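Local coordinates for putative uncharacterized protein Ta1305 (Thermoplasma acidophilum, PDB 4RKS) that phosphorylates (R)-mevalonate at its 3-hydroxyl with ATP, a step of the alternative mevalonate pathway to isoprenoids in extreme acidophiles, at residues A[226-237]-A[246-256]; A[48-57]-A[168-179]. One frame throughout, in Å; residues are numbered along the deposited sequence.

Interaction 1: A[226-237]-A[246-256]; sequences HADEHAHMIKEY and IFDLAQEDTEE
Leu-249 of 246-256 enters helix 226-237 as a knob, seated among His-230, Met-233, Ile-234 and Tyr-237. Its CG stands anti to the backbone N (chi1 -176°), and the two methyls divide the hole between them. CD1 lies 3.6 Å from Met-233 CB and also meets the edge of the Tyr-237 ring, while CD2 packs 3.7 Å from His-230 CB and touches the CD1 end of Ile-234. One turn away, Ile-246 slides past Tyr-237 in the opposite direction, its CG1 3.6 Å from Tyr-237 CB, and crosses Ile-234 at about a right angle.

The two segments form an antiparallel helix pair, their axes 10.1 Å apart and their directions 169° apart, within the C-terminal part of this GHMP-family kinase. Leu-169 touches both Ile-234 and Ile-246, so that strand 169-174 packs against both helices.

Toward the other end the chemistry turns polar. His-230 ND1 donates to Asp-253 OD1 at 2.8 Å, in the plane of its own ring and onto the anti lone pair of the carboxylate, whose plane is turned 71° from the ring. Leu-249 CG lies over one face of this imidazole and His-226 O over the opposite face, both toward the rim, consistent with a restricted ring. The Asp-253 side chain lies about 7 Å from bound mevalonate; its OD1 forms a salt bridge with Arg-223 and its OD2 a hydrogen bond with the backbone N of Leu-37. One turn before His-230, His-226 ND1 donates to Glu-256 OE2 at 3.1 Å, more bent and from above the carboxylate plane.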
loop_
_atom_site.group_PDB
_atom_site.type_symbol
_atom_site.label_atom_id
_atom_site.label_comp_id
_atom_site.label_asym_id
_atom_site.label_seq_id
_atom_site.Cartn_x
_atom_site.Cartn_y
_atom_site.Cartn_z
ATOM N N HIS A 226 -2.877 20.196 -3.547
ATOM C CA HIS A 226 -3.716 19.854 -2.393
ATOM C C HIS A 226 -3.183 18.614 -1.686
ATOM O O HIS A 226 -3.255 18.496 -0.456
ATOM C CB HIS A 226 -5.169 19.607 -2.817
ATOM C CG HIS A 226 -5.903 20.840 -3.253
ATOM N ND1 HIS A 226 -7.024 20.794 -4.057
ATOM C CD2 HIS A 226 -5.682 22.152 -2.992
ATOM C CE1 HIS A 226 -7.458 22.023 -4.276
ATOM N NE2 HIS A 226 -6.662 22.865 -3.641
ATOM N N ALA A 227 -2.668 17.676 -2.477
ATOM C CA ALA A 227 -2.115 16.449 -1.929
ATOM C C ALA A 227 -0.937 16.789 -1.029
ATOM O O ALA A 227 -0.867 16.311 0.100
ATOM C CB ALA A 227 -1.693 15.502 -3.036
ATOM N N ASP A 228 -0.030 17.630 -1.528
ATOM C CA ASP A 228 1.171 18.004 -0.786
ATOM C C ASP A 228 0.786 18.745 0.489
ATOM O O ASP A 228 1.377 18.528 1.546
ATOM C CB ASP A 228 2.110 18.863 -1.650
ATOM C CG ASP A 228 3.512 18.962 -1.071
ATOM O OD1 ASP A 228 4.289 17.982 -1.194
ATOM O OD2 ASP A 228 3.838 20.021 -0.493
ATOM N N GLU A 229 -0.219 19.607 0.397
ATOM C CA GLU A 229 -0.699 20.338 1.577
ATOM C C GLU A 229 -1.236 19.416 2.662
ATOM O O GLU A 229 -0.974 19.625 3.844
ATOM C CB GLU A 229 -1.793 21.343 1.186
ATOM C CG GLU A 229 -1.257 22.496 0.336
ATOM C CD GLU A 229 -2.352 23.336 -0.293
ATOM O OE1 GLU A 229 -3.525 23.197 0.113
ATOM O OE2 GLU A 229 -2.035 24.131 -1.202
ATOM N N HIS A 230 -2.016 18.420 2.258
ATOM C CA HIS A 230 -2.583 17.483 3.214
ATOM C C HIS A 230 -1.493 16.695 3.920
ATOM O O HIS A 230 -1.584 16.451 5.119
ATOM C CB HIS A 230 -3.562 16.538 2.519
ATOM C CG HIS A 230 -4.870 17.178 2.172
ATOM N ND1 HIS A 230 -5.846 16.531 1.443
ATOM C CD2 HIS A 230 -5.359 18.411 2.447
ATOM C CE1 HIS A 230 -6.883 17.337 1.289
ATOM N NE2 HIS A 230 -6.612 18.485 1.886
ATOM N N ALA A 231 -0.455 16.298 3.182
ATOM C CA ALA A 231 0.655 15.574 3.805
ATOM C C ALA A 231 1.358 16.435 4.868
ATOM O O ALA A 231 1.723 15.929 5.932
ATOM C CB ALA A 231 1.653 15.097 2.752
ATOM N N HIS A 232 1.534 17.731 4.599
ATOM C CA HIS A 232 2.087 18.622 5.619
ATOM C C HIS A 232 1.158 18.693 6.832
ATOM O O HIS A 232 1.618 18.698 7.968
ATOM C CB HIS A 232 2.343 20.031 5.057
ATOM C CG HIS A 232 3.673 20.175 4.379
ATOM N ND1 HIS A 232 3.804 20.505 3.045
ATOM C CD2 HIS A 232 4.935 20.021 4.851
ATOM C CE1 HIS A 232 5.087 20.557 2.728
ATOM N NE2 HIS A 232 5.794 20.270 3.806
ATOM N N MET A 233 -0.151 18.713 6.591
ATOM C CA MET A 233 -1.100 18.727 7.687
ATOM C C MET A 233 -1.003 17.445 8.503
ATOM O O MET A 233 -1.144 17.471 9.716
ATOM C CB MET A 233 -2.518 18.945 7.163
ATOM C CG MET A 233 -2.708 20.316 6.528
ATOM S SD MET A 233 -4.337 20.557 5.788
ATOM C CE MET A 233 -5.391 20.388 7.225
ATOM N N ILE A 234 -0.722 16.327 7.845
ATOM C CA ILE A 234 -0.561 15.062 8.561
ATOM C C ILE A 234 0.723 15.062 9.399
ATOM O O ILE A 234 0.700 14.645 10.554
ATOM C CB ILE A 234 -0.583 13.874 7.591
ATOM C CG1 ILE A 234 -2.013 13.690 7.069
ATOM C CG2 ILE A 234 -0.085 12.576 8.271
ATOM C CD1 ILE A 234 -2.125 12.726 5.943
ATOM N N LYS A 235 1.822 15.571 8.836
ATOM C CA LYS A 235 3.082 15.642 9.579
ATOM C C LYS A 235 2.917 16.491 10.845
ATOM O O LYS A 235 3.495 16.182 11.883
ATOM C CB LYS A 235 4.218 16.195 8.703
ATOM C CG LYS A 235 5.631 15.939 9.281
ATOM C CD LYS A 235 6.756 16.162 8.252
ATOM C CE LYS A 235 8.133 15.996 8.910
ATOM N NZ LYS A 235 9.247 16.015 7.928
ATOM N N GLU A 236 2.102 17.539 10.756
ATOM C CA GLU A 236 1.776 18.384 11.908
ATOM C C GLU A 236 0.912 17.681 12.956
ATOM O O GLU A 236 1.177 17.768 14.159
ATOM C CB GLU A 236 1.056 19.645 11.437
ATOM C CG GLU A 236 1.902 20.549 10.548
ATOM C CD GLU A 236 3.077 21.168 11.288
ATOM O OE1 GLU A 236 2.894 21.620 12.444
ATOM O OE2 GLU A 236 4.188 21.189 10.715
ATOM N N TYR A 237 -0.144 17.009 12.510
ATOM C CA TYR A 237 -0.973 16.238 13.436
ATOM C C TYR A 237 -0.129 15.222 14.210
ATOM O O TYR A 237 -0.392 14.937 15.380
ATOM C CB TYR A 237 -2.088 15.508 12.687
ATOM C CG TYR A 237 -3.240 16.377 12.258
ATOM C CD1 TYR A 237 -3.804 17.302 13.127
ATOM C CD2 TYR A 237 -3.784 16.259 10.981
ATOM C CE1 TYR A 237 -4.878 18.100 12.731
ATOM C CE2 TYR A 237 -4.857 17.055 10.574
ATOM C CZ TYR A 237 -5.397 17.969 11.455
ATOM O OH TYR A 237 -6.458 18.758 11.056
ATOM N N ILE A 246 -5.811 12.977 11.618
ATOM C CA ILE A 246 -5.221 12.342 10.453
ATOM C C ILE A 246 -6.295 11.585 9.672
ATOM O O ILE A 246 -6.373 11.711 8.448
ATOM C CB ILE A 246 -4.047 11.414 10.875
ATOM C CG1 ILE A 246 -2.841 12.272 11.289
ATOM C CG2 ILE A 246 -3.625 10.490 9.745
ATOM C CD1 ILE A 246 -1.784 11.499 12.110
ATOM N N PHE A 247 -7.155 10.844 10.369
ATOM C CA PHE A 247 -8.152 10.036 9.662
ATOM C C PHE A 247 -9.303 10.891 9.141
ATOM O O PHE A 247 -9.778 10.662 8.024
ATOM C CB PHE A 247 -8.690 8.917 10.544
ATOM C CG PHE A 247 -7.783 7.708 10.616
ATOM C CD1 PHE A 247 -7.486 6.984 9.474
ATOM C CD2 PHE A 247 -7.254 7.282 11.832
ATOM C CE1 PHE A 247 -6.667 5.869 9.534
ATOM C CE2 PHE A 247 -6.424 6.153 11.895
ATOM C CZ PHE A 247 -6.139 5.455 10.744
ATOM N N ASP A 248 -9.728 11.884 9.921
ATOM C CA ASP A 248 -10.670 12.893 9.418
ATOM C C ASP A 248 -10.202 13.486 8.089
ATOM O O ASP A 248 -10.988 13.646 7.160
ATOM C CB ASP A 248 -10.847 14.041 10.410
ATOM C CG ASP A 248 -11.638 13.653 11.640
ATOM O OD1 ASP A 248 -12.254 12.566 11.665
ATOM O OD2 ASP A 248 -11.644 14.463 12.591
ATOM N N LEU A 249 -8.916 13.833 8.013
ATOM C CA LEU A 249 -8.355 14.411 6.796
ATOM C C LEU A 249 -8.308 13.386 5.652
ATOM O O LEU A 249 -8.575 13.731 4.502
ATOM C CB LEU A 249 -6.961 14.974 7.072
ATOM C CG LEU A 249 -6.196 15.718 5.972
ATOM C CD1 LEU A 249 -5.187 16.652 6.583
ATOM C CD2 LEU A 249 -5.446 14.737 5.079
ATOM N N ALA A 250 -7.967 12.142 5.973
ATOM C CA ALA A 250 -7.975 11.064 4.998
ATOM C C ALA A 250 -9.353 10.925 4.349
ATOM O O ALA A 250 -9.444 10.680 3.150
ATOM C CB ALA A 250 -7.567 9.760 5.642
ATOM N N GLN A 251 -10.415 11.084 5.136
ATOM C CA GLN A 251 -11.773 11.021 4.594
ATOM C C GLN A 251 -12.048 12.205 3.663
ATOM O O GLN A 251 -12.672 12.038 2.619
ATOM C CB GLN A 251 -12.826 10.978 5.716
ATOM C CG GLN A 251 -14.260 11.057 5.184
ATOM C CD GLN A 251 -15.318 10.795 6.247
ATOM O OE1 GLN A 251 -15.201 9.868 7.051
ATOM N NE2 GLN A 251 -16.367 11.604 6.239
ATOM N N GLU A 252 -11.581 13.394 4.031
ATOM C CA GLU A 252 -11.741 14.565 3.163
ATOM C C GLU A 252 -10.936 14.405 1.876
ATOM O O GLU A 252 -11.411 14.749 0.798
ATOM C CB GLU A 252 -11.323 15.845 3.881
ATOM C CG GLU A 252 -12.179 16.159 5.091
ATOM C CD GLU A 252 -11.877 17.520 5.688
ATOM O OE1 GLU A 252 -11.908 18.519 4.937
ATOM O OE2 GLU A 252 -11.608 17.588 6.910
ATOM N N ASP A 253 -9.721 13.874 1.998
ATOM C CA ASP A 253 -8.901 13.564 0.830
ATOM C C ASP A 253 -9.592 12.543 -0.068
ATOM O O ASP A 253 -9.608 12.693 -1.285
ATOM C CB ASP A 253 -7.528 13.036 1.245
ATOM C CG ASP A 253 -6.511 13.102 0.108
ATOM O OD1 ASP A 253 -5.981 14.208 -0.130
ATOM O OD2 ASP A 253 -6.252 12.060 -0.543
ATOM N N THR A 254 -10.159 11.509 0.549
ATOM C CA THR A 254 -10.895 10.465 -0.165
ATOM C C THR A 254 -12.031 11.072 -0.996
ATOM O O THR A 254 -12.227 10.711 -2.156
ATOM C CB THR A 254 -11.475 9.407 0.816
ATOM O OG1 THR A 254 -10.420 8.578 1.315
ATOM C CG2 THR A 254 -12.502 8.526 0.137
ATOM N N GLU A 255 -12.769 12.001 -0.408
ATOM C CA GLU A 255 -13.915 12.597 -1.095
ATOM C C GLU A 255 -13.495 13.492 -2.279
ATOM O O GLU A 255 -14.107 13.450 -3.346
ATOM C CB GLU A 255 -14.777 13.362 -0.077
ATOM C CG GLU A 255 -15.391 12.397 0.966
ATOM C CD GLU A 255 -16.110 13.075 2.137
ATOM O OE1 GLU A 255 -15.773 14.225 2.492
ATOM O OE2 GLU A 255 -17.010 12.430 2.720
ATOM N N GLU A 256 -12.456 14.295 -2.092
ATOM C CA GLU A 256 -11.886 15.090 -3.188
ATOM C C GLU A 256 -11.372 14.210 -4.336
ATOM O O GLU A 256 -11.646 14.457 -5.509
ATOM C CB GLU A 256 -10.749 15.960 -2.661
ATOM C CG GLU A 256 -9.940 16.659 -3.745
ATOM C CD GLU A 256 -8.787 17.462 -3.175
ATOM O OE1 GLU A 256 -8.813 17.771 -1.964
ATOM O OE2 GLU A 256 -7.853 17.782 -3.933
#

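Interaction 2: A[48-57]-A[168-179]; sequences TPLHTSAGIA and GLTITWSDGFHA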
loop_
_atom_site.group_PDB
_atom_site.type_symbol
_atom_site.label_atom_id
_atom_site.label_comp_id
_atom_site.label_asym_id
_atom_site.label_seq_id
_atom_site.Cartn_x
_atom_site.Cartn_y
_atom_site.Cartn_z
ATOM N N THR A 48 7.498 6.422 -11.034
ATOM C CA THR A 48 7.566 7.497 -10.039
ATOM C C THR A 48 6.211 8.212 -9.861
ATOM O O THR A 48 5.596 8.618 -10.838
ATOM C CB THR A 48 8.641 8.529 -10.428
ATOM O OG1 THR A 48 9.876 7.847 -10.662
ATOM C CG2 THR A 48 8.845 9.577 -9.327
ATOM N N PRO A 49 5.741 8.354 -8.606
ATOM C CA PRO A 49 4.493 9.080 -8.316
ATOM C C PRO A 49 4.535 10.533 -8.812
ATOM O O PRO A 49 5.523 11.218 -8.560
ATOM C CB PRO A 49 4.414 9.049 -6.785
ATOM C CG PRO A 49 5.220 7.865 -6.389
ATOM C CD PRO A 49 6.343 7.785 -7.385
ATOM N N LEU A 50 3.488 10.994 -9.489
ATOM C CA LEU A 50 3.480 12.369 -9.994
ATOM C C LEU A 50 3.398 13.402 -8.881
ATOM O O LEU A 50 3.778 14.556 -9.068
ATOM C CB LEU A 50 2.324 12.576 -10.969
ATOM C CG LEU A 50 2.608 12.155 -12.406
ATOM C CD1 LEU A 50 1.405 12.426 -13.288
ATOM C CD2 LEU A 50 3.846 12.867 -12.944
ATOM N N HIS A 51 2.898 12.998 -7.716
ATOM C CA HIS A 51 2.726 13.951 -6.633
ATOM C C HIS A 51 2.848 13.289 -5.265
ATOM O O HIS A 51 2.947 12.063 -5.166
ATOM C CB HIS A 51 1.374 14.665 -6.766
ATOM C CG HIS A 51 0.182 13.790 -6.506
ATOM N ND1 HIS A 51 -0.218 13.430 -5.234
ATOM C CD2 HIS A 51 -0.722 13.233 -7.353
ATOM C CE1 HIS A 51 -1.308 12.684 -5.308
ATOM N NE2 HIS A 51 -1.631 12.544 -6.583
ATOM N N THR A 52 2.846 14.107 -4.217
ATOM C CA THR A 52 3.024 13.612 -2.843
ATOM C C THR A 52 1.811 12.808 -2.347
ATOM O O THR A 52 0.674 13.182 -2.606
ATOM C CB THR A 52 3.294 14.786 -1.882
ATOM O OG1 THR A 52 4.540 15.401 -2.233
ATOM C CG2 THR A 52 3.345 14.328 -0.425
ATOM N N SER A 53 2.061 11.696 -1.663
ATOM C CA SER A 53 0.986 10.872 -1.110
ATOM C C SER A 53 1.365 10.404 0.286
ATOM O O SER A 53 2.482 10.634 0.730
ATOM C CB SER A 53 0.691 9.672 -2.015
ATOM O OG SER A 53 1.870 8.924 -2.271
ATOM N N ALA A 54 0.425 9.761 0.976
ATOM C CA ALA A 54 0.680 9.201 2.299
ATOM C C ALA A 54 -0.083 7.882 2.485
ATOM O O ALA A 54 -1.085 7.629 1.818
ATOM C CB ALA A 54 0.289 10.213 3.405
ATOM N N GLY A 55 0.394 7.032 3.384
ATOM C CA GLY A 55 -0.277 5.764 3.580
ATOM C C GLY A 55 0.059 5.056 4.875
ATOM O O GLY A 55 0.956 5.472 5.613
ATOM N N ILE A 56 -0.665 3.970 5.135
ATOM C CA ILE A 56 -0.411 3.098 6.288
ATOM C C ILE A 56 -0.242 1.659 5.821
ATOM O O ILE A 56 -0.871 1.258 4.843
ATOM C CB ILE A 56 -1.578 3.103 7.299
ATOM C CG1 ILE A 56 -2.901 3.000 6.538
ATOM C CG2 ILE A 56 -1.533 4.304 8.201
ATOM C CD1 ILE A 56 -4.133 2.905 7.431
ATOM N N ALA A 57 0.585 0.883 6.517
ATOM C CA ALA A 57 0.590 -0.568 6.343
ATOM C C ALA A 57 -0.403 -1.192 7.326
ATOM O O ALA A 57 -0.529 -0.727 8.457
ATOM C CB ALA A 57 1.976 -1.137 6.551
ATOM N N GLY A 168 4.069 1.444 9.368
ATOM C CA GLY A 168 3.357 2.511 10.052
ATOM C C GLY A 168 2.713 3.525 9.121
ATOM O O GLY A 168 2.221 3.187 8.034
ATOM N N LEU A 169 2.689 4.779 9.558
ATOM C CA LEU A 169 2.203 5.866 8.725
ATOM C C LEU A 169 3.393 6.510 8.043
ATOM O O LEU A 169 4.356 6.873 8.707
ATOM C CB LEU A 169 1.452 6.911 9.547
ATOM C CG LEU A 169 1.054 8.211 8.857
ATOM C CD1 LEU A 169 0.054 7.932 7.744
ATOM C CD2 LEU A 169 0.479 9.215 9.889
ATOM N N THR A 170 3.321 6.636 6.721
ATOM C CA THR A 170 4.396 7.245 5.959
ATOM C C THR A 170 3.855 8.343 5.067
ATOM O O THR A 170 2.647 8.396 4.780
ATOM C CB THR A 170 5.130 6.221 5.073
ATOM O OG1 THR A 170 4.180 5.586 4.208
ATOM C CG2 THR A 170 5.869 5.178 5.932
ATOM N N ILE A 171 4.756 9.231 4.665
ATOM C CA ILE A 171 4.508 10.183 3.607
ATOM C C ILE A 171 5.547 9.935 2.527
ATOM O O ILE A 171 6.724 9.757 2.827
ATOM C CB ILE A 171 4.596 11.647 4.094
ATOM C CG1 ILE A 171 3.401 12.008 4.972
ATOM C CG2 ILE A 171 4.710 12.610 2.908
ATOM C CD1 ILE A 171 3.588 13.308 5.686
ATOM N N THR A 172 5.120 9.897 1.272
ATOM C CA THR A 172 6.072 9.794 0.186
ATOM C C THR A 172 6.018 11.089 -0.602
ATOM O O THR A 172 5.082 11.308 -1.374
ATOM C CB THR A 172 5.790 8.597 -0.710
ATOM O OG1 THR A 172 5.917 7.406 0.069
ATOM C CG2 THR A 172 6.788 8.541 -1.885
ATOM N N TRP A 173 6.990 11.963 -0.335
ATOM C CA TRP A 173 7.134 13.251 -1.032
ATOM C C TRP A 173 7.555 13.004 -2.467
ATOM O O TRP A 173 8.365 12.127 -2.717
ATOM C CB TRP A 173 8.179 14.148 -0.338
ATOM C CG TRP A 173 7.949 14.320 1.145
ATOM C CD1 TRP A 173 8.558 13.630 2.159
ATOM C CD2 TRP A 173 7.022 15.213 1.772
ATOM N NE1 TRP A 173 8.085 14.055 3.373
ATOM C CE2 TRP A 173 7.131 15.016 3.166
ATOM C CE3 TRP A 173 6.105 16.154 1.290
ATOM C CZ2 TRP A 173 6.366 15.734 4.084
ATOM C CZ3 TRP A 173 5.347 16.868 2.200
ATOM C CH2 TRP A 173 5.478 16.650 3.586
ATOM N N SER A 174 7.032 13.777 -3.407
ATOM C CA SER A 174 7.383 13.574 -4.813
ATOM C C SER A 174 7.042 14.788 -5.663
ATOM O O SER A 174 5.985 15.406 -5.495
ATOM C CB SER A 174 6.679 12.339 -5.384
ATOM O OG SER A 174 7.040 12.136 -6.745
ATOM N N ASP A 175 7.953 15.122 -6.573
ATOM C CA ASP A 175 7.741 16.199 -7.526
ATOM C C ASP A 175 7.603 15.635 -8.938
ATOM O O ASP A 175 7.640 16.366 -9.922
ATOM C CB ASP A 175 8.890 17.221 -7.454
ATOM C CG ASP A 175 10.266 16.605 -7.730
ATOM O OD1 ASP A 175 10.358 15.430 -8.162
ATOM O OD2 ASP A 175 11.276 17.311 -7.508
ATOM N N GLY A 176 7.463 14.321 -9.029
ATOM C CA GLY A 176 7.350 13.663 -10.317
ATOM C C GLY A 176 8.675 13.191 -10.895
ATOM O O GLY A 176 8.694 12.460 -11.886
ATOM N N PHE A 177 9.781 13.609 -10.281
ATOM C CA PHE A 177 11.113 13.220 -10.745
ATOM C C PHE A 177 11.861 12.460 -9.666
ATOM O O PHE A 177 12.510 11.456 -9.936
ATOM C CB PHE A 177 11.931 14.448 -11.154
ATOM C CG PHE A 177 11.247 15.329 -12.154
ATOM C CD1 PHE A 177 11.244 14.995 -13.504
ATOM C CD2 PHE A 177 10.611 16.495 -11.750
ATOM C CE1 PHE A 177 10.613 15.802 -14.430
ATOM C CE2 PHE A 177 9.974 17.312 -12.673
ATOM C CZ PHE A 177 9.977 16.966 -14.016
ATOM N N HIS A 178 11.776 12.972 -8.443
ATOM C CA HIS A 178 12.398 12.359 -7.287
ATOM C C HIS A 178 11.357 12.151 -6.202
ATOM O O HIS A 178 10.564 13.046 -5.921
ATOM C CB HIS A 178 13.550 13.225 -6.779
ATOM C CG HIS A 178 14.618 13.448 -7.808
ATOM N ND1 HIS A 178 14.702 14.601 -8.560
ATOM C CD2 HIS A 178 15.625 12.648 -8.234
ATOM C CE1 HIS A 178 15.725 14.508 -9.392
ATOM N NE2 HIS A 178 16.301 13.333 -9.216
ATOM N N ALA A 179 11.359 10.963 -5.604
ATOM C CA ALA A 179 10.407 10.636 -4.542
ATOM C C ALA A 179 11.141 10.088 -3.324
ATOM O O ALA A 179 12.163 9.377 -3.439
ATOM C CB ALA A 179 9.359 9.640 -5.036
HETATM O O HOH W 1 3.956 10.030 -3.618
#
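Ser-53 and Gly-55 exchange paired backbone hydrogen bonds with Thr-172 and Thr-170, making 53-57 and 169-174 antiparallel neighbours in a sheet; Ala-57 N adds a longer bond to Gly-168 O. At the non-hydrogen-bonded pairs, Ala-54 CB rests 3.9 Å from Ile-171 CG1, and Ile-56 CG2 lies 4.0 Å from Leu-169 CD1. The CA atoms of Ala-54 and Ile-171 are 4.2 Å apart, the short spacing of a non-hydrogen-bonded pair. Ile-171 CG2 sits 3.4 Å above the centre of the Trp-173 ring.

Beyond Ser-53 the pairing gives way to side chains and water. A water donates to His-51 O and Thr-172 O and accepts from Ser-53 OG, bridging the two segments at the end of the strand pairing. Thr-52 OG1, anti to its carbonyl carbon (chi1 -65°), receives Ser-174 N at 3.2 Å and is probably also bonded to Asp-228. The hydroxyl of Ser-174 accepts from Gly-176 N, forming an ST turn, while its own bond to Pro-49 O ties the loop to the other segment. Farther out the contact is looser: Thr-48 CG2 stays 3.9 Å from Gly-176 O, and at the exposed edge Asp-175 OD1 accepts the amides of Phe-177 and His-178, an Asx turn and an Asx motif.

The mevalonate site adjoins this contact: the Ser-53 side chain is about 5 Å from bound mevalonate, and Pro-49 packs on the substrate-binding residue Leu-38. Strand 53-59 also pairs with 24-34, and strand 169-174 with 179-185, while helix 220-238 packs on His-51 and Trp-173.

How the interactions relate
Helix 220-238 joins the two contacts, since it supplies 226-237 to interaction 1 and packs against the strands of interaction 2. The probable Asp-228 to Thr-52 bond connects them directly, and Ala-227 and Ala-231 rest on His-51, Thr-52 and Ile-171. Interaction 2 is the more buried, closer to the centre of the molecule than interaction 1 (about 11 against 17 Å, centre to centre) and held mainly by backbone bonds between strands. Interaction 1 is partly buried and held wholly by side chains: an apolar knob and two histidine-carboxylate bonds. Interaction 2 belongs to the N-terminal domain and interaction 1 to the C-terminal one, yet both approach mevalonate, through Ser-53 and Asp-253 respectively.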